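Local coordinates for YfkN protein (Bacillus subtilis subsp. subtilis, PDB 3GVE), which belongs to the calcineurin-like phosphoesterase family of metal-dependent proteins and carries a manganese and a magnesium ion side by side in one site, at residues Ala16-His21 / Val278-Trp283; Val60-Leu65 / Leu214-Ile219; Ile93-Ala98 / Thr325-Gln330. All coordinates share one frame; numbering follows the deposited sequence. Where two conformers were deposited one is given.

Contact 1: Ala16-His21 / Val278-Trp283; sequences ATTDIH and VMPSSW. With MN (manganese (II) ion), chain C.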
loop_
_atom_site.group_PDB
_atom_site.type_symbol
_atom_site.label_atom_id
_atom_site.label_comp_id
_atom_site.label_asym_id
_atom_site.label_seq_id
_atom_site.Cartn_x
_atom_site.Cartn_y
_atom_site.Cartn_z
ATOM N N ALA A 16 19.611 9.588 4.895
ATOM C CA ALA A 16 18.703 8.612 5.511
ATOM C C ALA A 16 17.605 8.104 4.600
ATOM O O ALA A 16 16.944 8.899 3.912
ATOM C CB ALA A 16 18.058 9.206 6.770
ATOM N N THR A 17 17.390 6.783 4.638
ATOM C CA THR A 17 16.187 6.204 3.984
ATOM C C THR A 17 15.257 5.687 5.050
ATOM O O THR A 17 15.681 5.427 6.239
ATOM C CB THR A 17 16.595 5.088 3.015
ATOM O OG1 THR A 17 17.478 4.151 3.692
ATOM C CG2 THR A 17 17.313 5.658 1.822
ATOM N N THR A 18 13.985 5.587 4.727
ATOM C CA THR A 18 13.018 4.988 5.633
ATOM C C THR A 18 11.880 4.342 4.862
ATOM O O THR A 18 11.533 4.778 3.782
ATOM C CB THR A 18 12.428 6.036 6.643
ATOM O OG1 THR A 18 11.798 5.358 7.749
ATOM C CG2 THR A 18 11.425 6.981 5.962
ATOM N N ASP A 19 11.286 3.321 5.458
ATOM C CA ASP A 19 10.085 2.697 4.915
ATOM C C ASP A 19 10.242 2.312 3.434
ATOM O O ASP A 19 9.343 2.450 2.632
ATOM C CB ASP A 19 8.848 3.584 5.170
ATOM C CG ASP A 19 8.521 3.700 6.649
ATOM O OD1 ASP A 19 7.737 2.864 7.145
ATOM O OD2 ASP A 19 9.059 4.621 7.305
ATOM N N ILE A 20 11.389 1.706 3.069
ATOM C CA ILE A 20 11.712 1.296 1.693
ATOM C C ILE A 20 10.794 0.144 1.288
ATOM O O ILE A 20 10.405 0.045 0.118
ATOM C CB ILE A 20 13.222 0.916 1.602
ATOM C CG1 ILE A 20 14.080 2.146 1.675
ATOM C CG2 ILE A 20 13.494 0.182 0.315
ATOM C CD1 ILE A 20 13.994 3.064 0.687
ATOM N N HIS A 21 10.465 -0.708 2.240
ATOM C CA HIS A 21 9.486 -1.784 2.110
ATOM C C HIS A 21 9.845 -2.713 0.940
ATOM O O HIS A 21 9.009 -3.082 0.127
ATOM C CB HIS A 21 8.057 -1.211 1.996
ATOM C CG HIS A 21 7.453 -0.838 3.317
ATOM N ND1 HIS A 21 7.111 -1.776 4.260
ATOM C CD2 HIS A 21 7.154 0.366 3.858
ATOM C CE1 HIS A 21 6.615 -1.166 5.321
ATOM N NE2 HIS A 21 6.635 0.134 5.110
ATOM N N VAL A 278 14.276 14.526 10.051
ATOM C CA VAL A 278 13.820 14.307 8.682
ATOM C C VAL A 278 12.933 13.070 8.614
ATOM O O VAL A 278 13.150 12.101 9.322
ATOM C CB VAL A 278 15.007 14.199 7.674
ATOM C CG1 VAL A 278 15.790 15.522 7.650
ATOM C CG2 VAL A 278 15.919 13.011 8.003
HETATM N N MSE A 279 11.947 13.128 7.731
HETATM C CA MSE A 279 11.078 11.990 7.442
HETATM C C MSE A 279 10.906 11.939 5.928
HETATM O O MSE A 279 10.104 12.670 5.346
HETATM C CB MSE A 279 9.710 12.114 8.124
HETATM C CG MSE A 279 8.772 10.944 7.787
HETATM SE SE MSE A 279 6.949 11.231 8.385
HETATM C CE MSE A 279 7.233 11.144 10.287
ATOM N N PRO A 280 11.682 11.074 5.297
ATOM C CA PRO A 280 11.712 11.039 3.833
ATOM C C PRO A 280 10.716 10.070 3.200
ATOM O O PRO A 280 11.070 9.168 2.482
ATOM C CB PRO A 280 13.156 10.634 3.533
ATOM C CG PRO A 280 13.535 9.778 4.677
ATOM C CD PRO A 280 12.869 10.415 5.879
ATOM N N SER A 281 9.443 10.314 3.447
ATOM C CA SER A 281 8.350 9.650 2.736
ATOM C C SER A 281 8.413 8.124 2.937
ATOM O O SER A 281 8.615 7.650 4.040
ATOM C CB SER A 281 8.389 10.052 1.242
ATOM O OG SER A 281 7.211 9.615 0.577
ATOM N N SER A 282 8.192 7.377 1.868
ATOM C CA SER A 282 8.255 5.922 1.907
ATOM C C SER A 282 8.720 5.423 0.538
ATOM O O SER A 282 8.725 6.162 -0.426
ATOM C CB SER A 282 6.904 5.321 2.293
ATOM O OG SER A 282 5.935 5.610 1.314
ATOM N N TRP A 283 9.159 4.173 0.499
ATOM C CA TRP A 283 9.513 3.454 -0.730
ATOM C C TRP A 283 10.681 4.061 -1.513
ATOM O O TRP A 283 10.850 3.787 -2.686
ATOM C CB TRP A 283 8.278 3.309 -1.647
ATOM C CG TRP A 283 7.176 2.463 -1.101
ATOM C CD1 TRP A 283 6.986 2.068 0.168
ATOM C CD2 TRP A 283 6.095 1.916 -1.864
ATOM N NE1 TRP A 283 5.843 1.291 0.260
ATOM C CE2 TRP A 283 5.280 1.189 -0.981
ATOM C CE3 TRP A 283 5.742 1.980 -3.211
ATOM C CZ2 TRP A 283 4.128 0.511 -1.403
ATOM C CZ3 TRP A 283 4.605 1.310 -3.628
ATOM C CH2 TRP A 283 3.817 0.586 -2.727
HETATM MN MN MN C . 6.081 1.543 6.755
HETATM O O HOH W 1 11.298 6.496 1.657
HETATM O O HOH W 2 7.852 7.181 6.739
HETATM O O HOH W 3 5.019 2.271 8.543
HETATM O O HOH W 4 4.205 0.309 6.780
#
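Two of the four protein ligands of manganese in the two-metal site of the calcineurin-like fold sit here, where the loop after strand 9-17 runs beside the loop after strand 275-280. Asp19 and Trp283 make the direct polar link: Trp283 N gives its hydrogen to Asp19 O at 2.7 Å, nearly straight at 165°, from above the carbonyl plane. The indole of Trp283 turns its CD1 edge to the same oxygen, which lies in the ring plane, and its NE1 comes 3.8 Å from His21 CB. The His21 ring and the five-membered ring of Trp283 meet rim to rim, planes 67° apart. Upstream, the methyl CG2 of Thr18 rests on Pro280 CD at 3.7 Å, the two side chains crossing at about a right angle. Water 1 donates to both Thr18 O and Pro280 O. Water 2 likewise joins Asp19 OD2 to Ser281 O.

Manganese takes Asp19 OD1 at 2.1 Å and His21 NE2 at 2.2 Å; Asp64, His251 and two waters complete its shell. Asp19 OD2 accepts from Thr18 OG1, water 2 and His249 N, while His21 ND1 bonds Gln67 O. Both metal ligands are therefore held through their second polar atom, and the bonds to OD2 would be expected to steady the carboxylate's rotation.

Contact 2: Val60-Leu65 / Leu214-Ile219; sequences VDNGDL and LAHTGI. With MG (magnesium ion), chain D; MN (manganese (II) ion), chain C.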
loop_
_atom_site.group_PDB
_atom_site.type_symbol
_atom_site.label_atom_id
_atom_site.label_comp_id
_atom_site.label_asym_id
_atom_site.label_seq_id
_atom_site.Cartn_x
_atom_site.Cartn_y
_atom_site.Cartn_z
ATOM N N VAL A 60 22.284 6.072 6.686
ATOM C CA VAL A 60 21.514 5.246 7.628
ATOM C C VAL A 60 20.145 4.894 7.077
ATOM O O VAL A 60 19.567 5.627 6.301
ATOM C CB VAL A 60 21.351 5.959 9.003
ATOM C CG1 VAL A 60 22.736 6.286 9.587
ATOM C CG2 VAL A 60 20.518 7.227 8.883
ATOM N N ASP A 61 19.650 3.745 7.498
ATOM C CA ASP A 61 18.278 3.346 7.183
ATOM C C ASP A 61 17.438 3.301 8.444
ATOM O O ASP A 61 17.920 2.902 9.491
ATOM C CB ASP A 61 18.228 1.979 6.517
ATOM C CG ASP A 61 16.826 1.621 6.081
ATOM O OD1 ASP A 61 16.314 2.223 5.123
ATOM O OD2 ASP A 61 16.223 0.780 6.737
ATOM N N ASN A 62 16.176 3.689 8.313
ATOM C CA ASN A 62 15.284 3.794 9.462
ATOM C C ASN A 62 14.242 2.690 9.658
ATOM O O ASN A 62 13.331 2.857 10.453
ATOM C CB ASN A 62 14.592 5.162 9.442
ATOM C CG ASN A 62 14.243 5.663 10.843
ATOM O OD1 ASN A 62 15.022 5.516 11.775
ATOM N ND2 ASN A 62 13.059 6.284 10.974
ATOM N N GLY A 63 14.397 1.566 8.956
ATOM C CA GLY A 63 13.519 0.422 9.157
ATOM C C GLY A 63 12.305 0.368 8.237
ATOM O O GLY A 63 12.130 1.215 7.379
ATOM N N ASP A 64 11.468 -0.647 8.437
ATOM C CA ASP A 64 10.428 -1.062 7.465
ATOM C C ASP A 64 11.097 -1.246 6.087
ATOM O O ASP A 64 10.704 -0.666 5.082
ATOM C CB ASP A 64 9.240 -0.081 7.415
ATOM C CG ASP A 64 8.146 -0.438 8.396
ATOM O OD1 ASP A 64 8.403 -1.287 9.273
ATOM O OD2 ASP A 64 7.054 0.165 8.283
ATOM N N LEU A 65 12.134 -2.075 6.094
ATOM C CA LEU A 65 13.047 -2.276 4.970
ATOM C C LEU A 65 12.862 -3.611 4.230
ATOM O O LEU A 65 12.869 -3.641 3.017
ATOM C CB LEU A 65 14.488 -2.172 5.481
ATOM C CG LEU A 65 15.584 -2.591 4.498
ATOM C CD1 LEU A 65 15.663 -1.612 3.355
ATOM C CD2 LEU A 65 16.946 -2.693 5.234
ATOM N N LEU A 214 17.755 6.611 15.165
ATOM C CA LEU A 214 16.993 5.988 14.107
ATOM C C LEU A 214 15.634 5.637 14.726
ATOM O O LEU A 214 15.412 4.563 15.244
ATOM C CB LEU A 214 17.756 4.780 13.570
ATOM C CG LEU A 214 19.220 5.089 13.188
ATOM C CD1 LEU A 214 19.939 3.854 12.694
ATOM C CD2 LEU A 214 19.351 6.211 12.174
ATOM N N ALA A 215 14.751 6.628 14.697
ATOM C CA ALA A 215 13.483 6.541 15.387
ATOM C C ALA A 215 12.398 6.098 14.425
ATOM O O ALA A 215 11.866 6.891 13.679
ATOM C CB ALA A 215 13.145 7.896 16.002
ATOM N N HIS A 216 12.089 4.805 14.452
ATOM C CA HIS A 216 11.041 4.287 13.566
ATOM C C HIS A 216 9.696 4.576 14.205
ATOM O O HIS A 216 9.076 3.733 14.827
ATOM C CB HIS A 216 11.155 2.799 13.193
ATOM C CG HIS A 216 10.208 2.430 12.088
ATOM N ND1 HIS A 216 10.544 2.570 10.763
ATOM C CD2 HIS A 216 8.900 2.079 12.104
ATOM C CE1 HIS A 216 9.501 2.277 10.008
ATOM N NE2 HIS A 216 8.492 1.966 10.797
ATOM N N THR A 217 9.284 5.820 14.021
ATOM C CA THR A 217 8.127 6.383 14.698
ATOM C C THR A 217 7.929 7.772 14.106
ATOM O O THR A 217 8.873 8.405 13.706
ATOM C CB THR A 217 8.351 6.411 16.236
ATOM O OG1 THR A 217 7.163 6.840 16.905
ATOM C CG2 THR A 217 9.527 7.308 16.637
ATOM N N GLY A 218 6.683 8.212 14.040
ATOM C CA GLY A 218 6.339 9.460 13.397
ATOM C C GLY A 218 6.182 10.612 14.360
ATOM O O GLY A 218 6.593 10.562 15.504
ATOM N N ILE A 219 5.540 11.654 13.849
ATOM C CA ILE A 219 5.487 12.974 14.456
ATOM C C ILE A 219 4.044 13.354 14.721
ATOM O O ILE A 219 3.208 13.210 13.851
ATOM C CB ILE A 219 6.106 14.044 13.495
ATOM C CG1 ILE A 219 7.592 13.761 13.239
ATOM C CG2 ILE A 219 5.866 15.455 14.023
ATOM C CD1 ILE A 219 8.165 14.439 11.991
HETATM MG MG MG D . 6.333 1.247 10.327
HETATM MN MN MN C . 6.081 1.543 6.755
HETATM O O HOH W 3 5.019 2.271 8.543
HETATM O O HOH W 4 4.205 0.309 6.780
#
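This is a buried polar contact at the C-terminal ends of strands 57-61 and 210-215, which belong to different sheets and whose following loops converge on the metals. At its strand end the packing is apolar: Val60 CG2 meets Leu214 CD2 at 3.6 Å, the two side chains running obliquely past one another, with Ile246 of strand 244-247 touching both.

Next comes Asn62, which bonds through side chain and backbone alike. CG stands anti to the backbone N (chi1 -151°), and from there ND2 donates to Ala215 O at 3.0 Å. That oxygen lies close to the amide plane, although the NH2 approaches from well above the Ala215 carbonyl plane. Asn62 O takes the hydrogen of His216 ND1 at 2.8 Å, lying in the plane of the imidazole at its edge. With ND1 as donor, NE2 is left to bind magnesium, 2.3 Å away; the carbonyl is thus a second-shell group that would be expected to fix the ring's rotation and to make NE2 a somewhat stronger ligand.

Asp64 crosses the His216 side chain at about a right angle, and its OD2 bridges the two ions, 2.4 Å from magnesium and 2.3 Å from manganese. The polar end of Asp64 has a further partner in His109. Water 3 is a second bridge. Asn108 and His249 complete the magnesium ligands, and Glu110 receives the backbone N-H of Asp64. Bridging aspartate, histidines and asparagine around paired metals are the signature of the calcineurin-like phosphoesterase site.

Contact 3: Ile93-Ala98 / Thr325-Gln330; sequences ISVMNA and TNTIQQ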
loop_
_atom_site.group_PDB
_atom_site.type_symbol
_atom_site.label_atom_id
_atom_site.label_comp_id
_atom_site.label_asym_id
_atom_site.label_seq_id
_atom_site.Cartn_x
_atom_site.Cartn_y
_atom_site.Cartn_z
ATOM N N ILE A 93 19.684 -6.888 2.319
ATOM C CA ILE A 93 20.888 -6.547 3.062
ATOM C C ILE A 93 22.131 -6.492 2.153
ATOM O O ILE A 93 22.969 -5.633 2.326
ATOM C CB ILE A 93 21.093 -7.493 4.272
ATOM C CG1 ILE A 93 19.907 -7.368 5.258
ATOM C CG2 ILE A 93 22.442 -7.218 4.978
ATOM C CD1 ILE A 93 19.705 -5.943 5.846
ATOM N N SER A 94 22.230 -7.388 1.173
ATOM C CA SER A 94 23.339 -7.272 0.173
ATOM C C SER A 94 23.350 -5.947 -0.525
ATOM O O SER A 94 24.429 -5.404 -0.775
ATOM C CB SER A 94 23.270 -8.375 -0.857
ATOM O OG SER A 94 23.281 -9.657 -0.255
ATOM N N VAL A 95 22.173 -5.417 -0.854
ATOM C CA VAL A 95 22.118 -4.077 -1.472
ATOM C C VAL A 95 22.630 -2.989 -0.520
ATOM O O VAL A 95 23.401 -2.111 -0.865
ATOM C CB VAL A 95 20.677 -3.723 -1.947
ATOM C CG1 VAL A 95 20.590 -2.325 -2.440
ATOM C CG2 VAL A 95 20.265 -4.700 -3.095
HETATM N N MSE A 96 22.181 -3.063 0.731
HETATM C CA MSE A 96 22.584 -2.097 1.767
HETATM C C MSE A 96 24.108 -2.132 2.026
HETATM O O MSE A 96 24.737 -1.128 2.239
HETATM C CB MSE A 96 21.825 -2.332 3.091
HETATM C CG MSE A 96 20.299 -2.484 2.960
HETATM SE SE MSE A 96 19.375 -1.123 1.903
HETATM C CE MSE A 96 19.040 0.198 3.320
ATOM N N ASN A 97 24.677 -3.328 1.946
ATOM C CA ASN A 97 26.092 -3.578 2.127
ATOM C C ASN A 97 26.836 -2.918 0.947
ATOM O O ASN A 97 27.838 -2.243 1.096
ATOM C CB ASN A 97 26.413 -5.071 2.183
ATOM C CG ASN A 97 26.071 -5.698 3.551
ATOM O OD1 ASN A 97 25.821 -4.995 4.537
ATOM N ND2 ASN A 97 26.105 -7.004 3.592
ATOM N N ALA A 98 26.294 -3.127 -0.249
ATOM C CA ALA A 98 26.904 -2.598 -1.469
ATOM C C ALA A 98 26.885 -1.072 -1.494
ATOM O O ALA A 98 27.787 -0.458 -2.015
ATOM C CB ALA A 98 26.229 -3.173 -2.709
ATOM N N THR A 325 21.169 -2.131 -9.048
ATOM C CA THR A 325 20.712 -3.053 -10.071
ATOM C C THR A 325 21.582 -4.294 -10.145
ATOM O O THR A 325 21.070 -5.390 -10.163
ATOM C CB THR A 325 20.626 -2.378 -11.458
ATOM O OG1 THR A 325 19.754 -1.258 -11.372
ATOM C CG2 THR A 325 20.078 -3.333 -12.492
ATOM N N ASN A 326 22.895 -4.105 -10.180
ATOM C CA ASN A 326 23.805 -5.233 -10.293
ATOM C C ASN A 326 23.691 -6.180 -9.095
ATOM O O ASN A 326 23.737 -7.381 -9.227
ATOM C CB ASN A 326 25.258 -4.756 -10.437
ATOM C CG ASN A 326 25.564 -4.187 -11.816
ATOM O OD1 ASN A 326 24.774 -4.311 -12.731
ATOM N ND2 ASN A 326 26.707 -3.550 -11.947
ATOM N N THR A 327 23.537 -5.606 -7.915
ATOM C CA THR A 327 23.498 -6.393 -6.703
ATOM C C THR A 327 22.213 -7.212 -6.589
ATOM O O THR A 327 22.248 -8.364 -6.247
ATOM C CB THR A 327 23.686 -5.484 -5.472
ATOM O OG1 THR A 327 24.916 -4.774 -5.614
ATOM C CG2 THR A 327 23.761 -6.304 -4.203
ATOM N N ILE A 328 21.088 -6.599 -6.909
ATOM C CA ILE A 328 19.786 -7.235 -6.718
ATOM C C ILE A 328 19.236 -7.985 -7.938
ATOM O O ILE A 328 18.280 -8.682 -7.821
ATOM C CB ILE A 328 18.732 -6.181 -6.259
ATOM C CG1 ILE A 328 17.568 -6.855 -5.527
ATOM C CG2 ILE A 328 18.249 -5.349 -7.455
ATOM C CD1 ILE A 328 17.962 -7.497 -4.195
ATOM N N GLN A 329 19.851 -7.819 -9.099
ATOM C CA GLN A 329 19.295 -8.333 -10.355
ATOM C C GLN A 329 18.821 -9.785 -10.311
ATOM O O GLN A 329 17.709 -10.076 -10.702
ATOM C CB GLN A 329 20.301 -8.172 -11.496
ATOM C CG GLN A 329 19.788 -8.701 -12.802
ATOM C CD GLN A 329 20.521 -8.092 -13.948
ATOM O OE1 GLN A 329 20.400 -6.924 -14.213
ATOM N NE2 GLN A 329 21.313 -8.896 -14.624
ATOM N N GLN A 330 19.673 -10.685 -9.839
ATOM C CA GLN A 330 19.314 -12.111 -9.831
ATOM C C GLN A 330 18.092 -12.351 -8.946
ATOM O O GLN A 330 17.194 -13.063 -9.307
ATOM C CB GLN A 330 20.476 -13.003 -9.388
ATOM C CG GLN A 330 20.210 -14.495 -9.655
ATOM C CD GLN A 330 19.776 -14.748 -11.100
ATOM O OE1 GLN A 330 20.517 -14.460 -12.027
ATOM N NE2 GLN A 330 18.553 -15.243 -11.289
#
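The segments 93-98 and 325-330 pack as an antiparallel helix pair, their axes 9.1 Å apart at closest and their N-to-C directions at 167°. The contact joins helix 91-98 to the long C-terminal helix 322-340, away from the metal site.

Thr327 faces the partner helix and does most of the touching. Its methyl CG2, anti to the backbone N, is set against the turn at Ser94 and Val95, reaching Ser94 O at 3.6 Å and lying close to Val95 N as well. The hydroxyl is on the other branch, beside the backbone N (chi1 -57°), where OG1 bonds back to Thr323 O one turn earlier. The polar end of Thr327 is thereby satisfied within its own helix, leaving the methyl to pack across the interface.

On the more buried side of the pair, Val95 and Ile328 meet as hydrocarbon on hydrocarbon, their side chains crossing at a slant. Val95 CG2 comes to 3.8 Å from both CB and CD1 of Ile328. Val95 also touches Val324 and, on helix 40-53, Leu40. Further along helix 91-98, the methyl CB of Ala98 lies 3.6 Å from Thr327 OG1.

Contacts 1 and 2 are core and contiguous, their centres about 7 Å apart; contact 3 lies nearer the surface, its centre about 18 Å from that of contact 1 and about 21 Å from that of contact 2. Strands 9-17 and 57-61 are neighbours in one sheet, and strands 210-215 and 275-280 belong to the other, so contacts 1 and 2 each join the two sheets. Both also share the manganese, water 3 and water 4. Their chemistry is dominated by metal bonds and buried hydrogen bonds, whereas contact 3 relies on methyl packing between helices. Selenomethionine Met96, in segment 93-98 but pointing away from helix 322-340, packs against contact 2, its CE 3.7 Å from Asp61 CB.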